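Local coordinates for minor capsid protein (Cafeteriavirus-dependent mavirus, PDB 6G42) that forms the penton of the mavirus capsid, five copies of a single jelly-roll chain probably assembling at each fivefold vertex, at residues C[10-15]-C[298-303]. Numbering follows the deposited sequence.
Sequences WLNETI and QLKLLF
L11 and L301 form a hydrogen-bonded pair where strands 10-15 and 298-303 run antiparallel, their axes 4.8 Å apart at closest. L301 N gives a bond of 2.9 Å to L11 O, and L11 N returns one to L301 O; both are nearly straight. Two residues on, E13 N binds L299 O at 3.1 Å, with a more bent N-H...O angle of 146°. W10, N12 and T14 sit in the non-hydrogen-bonded pairs, opposite L302, K300 and Q298, and these six side chains share one face of the sheet.

The W10 indole lies between two neighbours from the other strand. L302 CD1 sits over the centre of the six-membered ring, 3.7 Å from its centroid, a CH-pi contact. K300 NZ lies over the opposite face, offset toward the rim, 4.1 Å from the centroid of the W10 six-membered ring, a cation-pi contact. The K300 chain is extended as far as CE, then bends at chi4 (-105°), which places NZ by W10 CE3. On the way its CE passes N12 OD1 at 3.4 Å.

The strands belong to the single jelly-roll of this penton protein. They join the two ends of the chain: strand 8-15 is outermost in its sheet within the chain, and strand 296-305 lies between it and strand 49-62.

The polar ends of W10, N12 and K300 reach a second subunit. K300 NZ makes a salt bridge to E216 of that subunit, and N12 ND2 bonds to the same carboxylate. W10 NE1 binds the Y262 carbonyl of that chain.

On the other face, L11 CD2 meets L301 CD1 and approaches the edge of the F303 ring, 4.0 Å from CE2. L11, L299 and L301 also pack on strand 272-281 of the second jelly-roll sheet.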
loop_
_atom_site.group_PDB
_atom_site.type_symbol
_atom_site.label_atom_id
_atom_site.label_comp_id
_atom_site.label_asym_id
_atom_site.label_seq_id
_atom_site.Cartn_x
_atom_site.Cartn_y
_atom_site.Cartn_z
ATOM N N TRP C 10 -13.172 -25.518 -12.554
ATOM C CA TRP C 10 -13.623 -24.160 -12.254
ATOM C C TRP C 10 -15.107 -24.039 -12.528
ATOM O O TRP C 10 -15.575 -24.490 -13.573
ATOM C CB TRP C 10 -12.908 -23.142 -13.145
ATOM C CG TRP C 10 -11.427 -23.080 -12.959
ATOM C CD1 TRP C 10 -10.482 -23.702 -13.720
ATOM C CD2 TRP C 10 -10.719 -22.351 -11.959
ATOM N NE1 TRP C 10 -9.228 -23.409 -13.255
ATOM C CE2 TRP C 10 -9.343 -22.577 -12.174
ATOM C CE3 TRP C 10 -11.114 -21.531 -10.892
ATOM C CZ2 TRP C 10 -8.349 -22.009 -11.365
ATOM C CZ3 TRP C 10 -10.127 -20.957 -10.084
ATOM C CH2 TRP C 10 -8.758 -21.207 -10.327
ATOM N N LEU C 11 -15.826 -23.389 -11.616
ATOM C CA LEU C 11 -17.276 -23.210 -11.725
ATOM C C LEU C 11 -17.658 -21.736 -11.517
ATOM O O LEU C 11 -17.468 -21.183 -10.434
ATOM C CB LEU C 11 -17.994 -24.120 -10.716
ATOM C CG LEU C 11 -19.516 -24.043 -10.561
ATOM C CD1 LEU C 11 -20.244 -24.280 -11.871
ATOM C CD2 LEU C 11 -19.965 -25.065 -9.530
ATOM N N ASN C 12 -18.193 -21.120 -12.573
ATOM C CA ASN C 12 -18.650 -19.728 -12.549
ATOM C C ASN C 12 -20.151 -19.676 -12.311
ATOM O O ASN C 12 -20.880 -20.605 -12.678
ATOM C CB ASN C 12 -18.337 -19.026 -13.876
ATOM C CG ASN C 12 -16.850 -18.888 -14.123
ATOM O OD1 ASN C 12 -16.248 -17.858 -13.811
ATOM N ND2 ASN C 12 -16.242 -19.936 -14.665
ATOM N N GLU C 13 -20.607 -18.586 -11.701
ATOM C CA GLU C 13 -22.034 -18.364 -11.504
ATOM C C GLU C 13 -22.345 -16.875 -11.310
ATOM O O GLU C 13 -21.520 -16.131 -10.791
ATOM C CB GLU C 13 -22.531 -19.202 -10.320
ATOM C CG GLU C 13 -24.017 -19.532 -10.348
ATOM C CD GLU C 13 -24.457 -20.447 -11.488
ATOM O OE1 GLU C 13 -23.721 -21.396 -11.840
ATOM O OE2 GLU C 13 -25.567 -20.229 -12.024
ATOM N N THR C 14 -23.531 -16.458 -11.757
ATOM C CA THR C 14 -23.984 -15.061 -11.668
ATOM C C THR C 14 -25.461 -14.949 -11.282
ATOM O O THR C 14 -26.250 -15.865 -11.521
ATOM C CB THR C 14 -23.786 -14.297 -12.996
ATOM O OG1 THR C 14 -24.379 -15.035 -14.071
ATOM C CG2 THR C 14 -22.313 -14.093 -13.287
ATOM N N ILE C 15 -25.810 -13.820 -10.670
ATOM C CA ILE C 15 -27.199 -13.467 -10.379
ATOM C C ILE C 15 -27.421 -12.070 -10.926
ATOM O O ILE C 15 -26.784 -11.124 -10.472
ATOM C CB ILE C 15 -27.521 -13.448 -8.864
ATOM C CG1 ILE C 15 -27.071 -14.737 -8.176
ATOM C CG2 ILE C 15 -29.016 -13.244 -8.632
ATOM C CD1 ILE C 15 -27.057 -14.624 -6.664
ATOM N N GLN C 298 -21.349 -11.936 -8.749
ATOM C CA GLN C 298 -20.463 -12.862 -9.458
ATOM C C GLN C 298 -19.760 -13.744 -8.440
ATOM O O GLN C 298 -19.620 -13.376 -7.271
ATOM C CB GLN C 298 -19.439 -12.111 -10.298
ATOM C CG GLN C 298 -20.013 -11.464 -11.548
ATOM C CD GLN C 298 -19.106 -10.394 -12.140
ATOM O OE1 GLN C 298 -17.968 -10.207 -11.700
ATOM N NE2 GLN C 298 -19.610 -9.680 -13.142
ATOM N N LEU C 299 -19.317 -14.905 -8.903
ATOM C CA LEU C 299 -18.883 -15.982 -8.020
ATOM C C LEU C 299 -18.056 -16.999 -8.795
ATOM O O LEU C 299 -18.453 -17.434 -9.869
ATOM C CB LEU C 299 -20.127 -16.644 -7.424
ATOM C CG LEU C 299 -19.986 -17.676 -6.307
ATOM C CD1 LEU C 299 -21.140 -17.530 -5.326
ATOM C CD2 LEU C 299 -19.951 -19.094 -6.860
ATOM N N LYS C 300 -16.903 -17.367 -8.253
ATOM C CA LYS C 300 -16.007 -18.316 -8.912
ATOM C C LYS C 300 -15.489 -19.319 -7.883
ATOM O O LYS C 300 -14.909 -18.931 -6.868
ATOM C CB LYS C 300 -14.850 -17.577 -9.587
ATOM C CG LYS C 300 -14.112 -18.392 -10.645
ATOM C CD LYS C 300 -13.298 -17.497 -11.579
ATOM C CE LYS C 300 -12.951 -18.172 -12.900
ATOM N NZ LYS C 300 -11.529 -18.599 -12.954
ATOM N N LEU C 301 -15.729 -20.601 -8.152
ATOM C CA LEU C 301 -15.330 -21.688 -7.269
ATOM C C LEU C 301 -14.236 -22.518 -7.930
ATOM O O LEU C 301 -14.152 -22.587 -9.158
ATOM C CB LEU C 301 -16.533 -22.581 -6.966
ATOM C CG LEU C 301 -17.784 -21.915 -6.398
ATOM C CD1 LEU C 301 -18.916 -22.919 -6.350
ATOM C CD2 LEU C 301 -17.538 -21.350 -5.009
ATOM N N LEU C 302 -13.399 -23.144 -7.109
ATOM C CA LEU C 302 -12.370 -24.058 -7.598
ATOM C C LEU C 302 -12.465 -25.393 -6.873
ATOM O O LEU C 302 -12.374 -25.441 -5.644
ATOM C CB LEU C 302 -10.974 -23.466 -7.395
ATOM C CG LEU C 302 -9.783 -24.395 -7.670
ATOM C CD1 LEU C 302 -9.788 -24.883 -9.114
ATOM C CD2 LEU C 302 -8.470 -23.704 -7.337
ATOM N N PHE C 303 -12.651 -26.462 -7.645
ATOM C CA PHE C 303 -12.514 -27.822 -7.138
ATOM C C PHE C 303 -11.129 -28.315 -7.553
ATOM O O PHE C 303 -10.861 -28.523 -8.741
ATOM C CB PHE C 303 -13.638 -28.715 -7.664
ATOM C CG PHE C 303 -15.008 -28.275 -7.215
ATOM C CD1 PHE C 303 -15.514 -28.673 -5.980
ATOM C CD2 PHE C 303 -15.788 -27.442 -8.018
ATOM C CE1 PHE C 303 -16.771 -28.260 -5.561
ATOM C CE2 PHE C 303 -17.045 -27.023 -7.605
ATOM C CZ PHE C 303 -17.538 -27.433 -6.374
#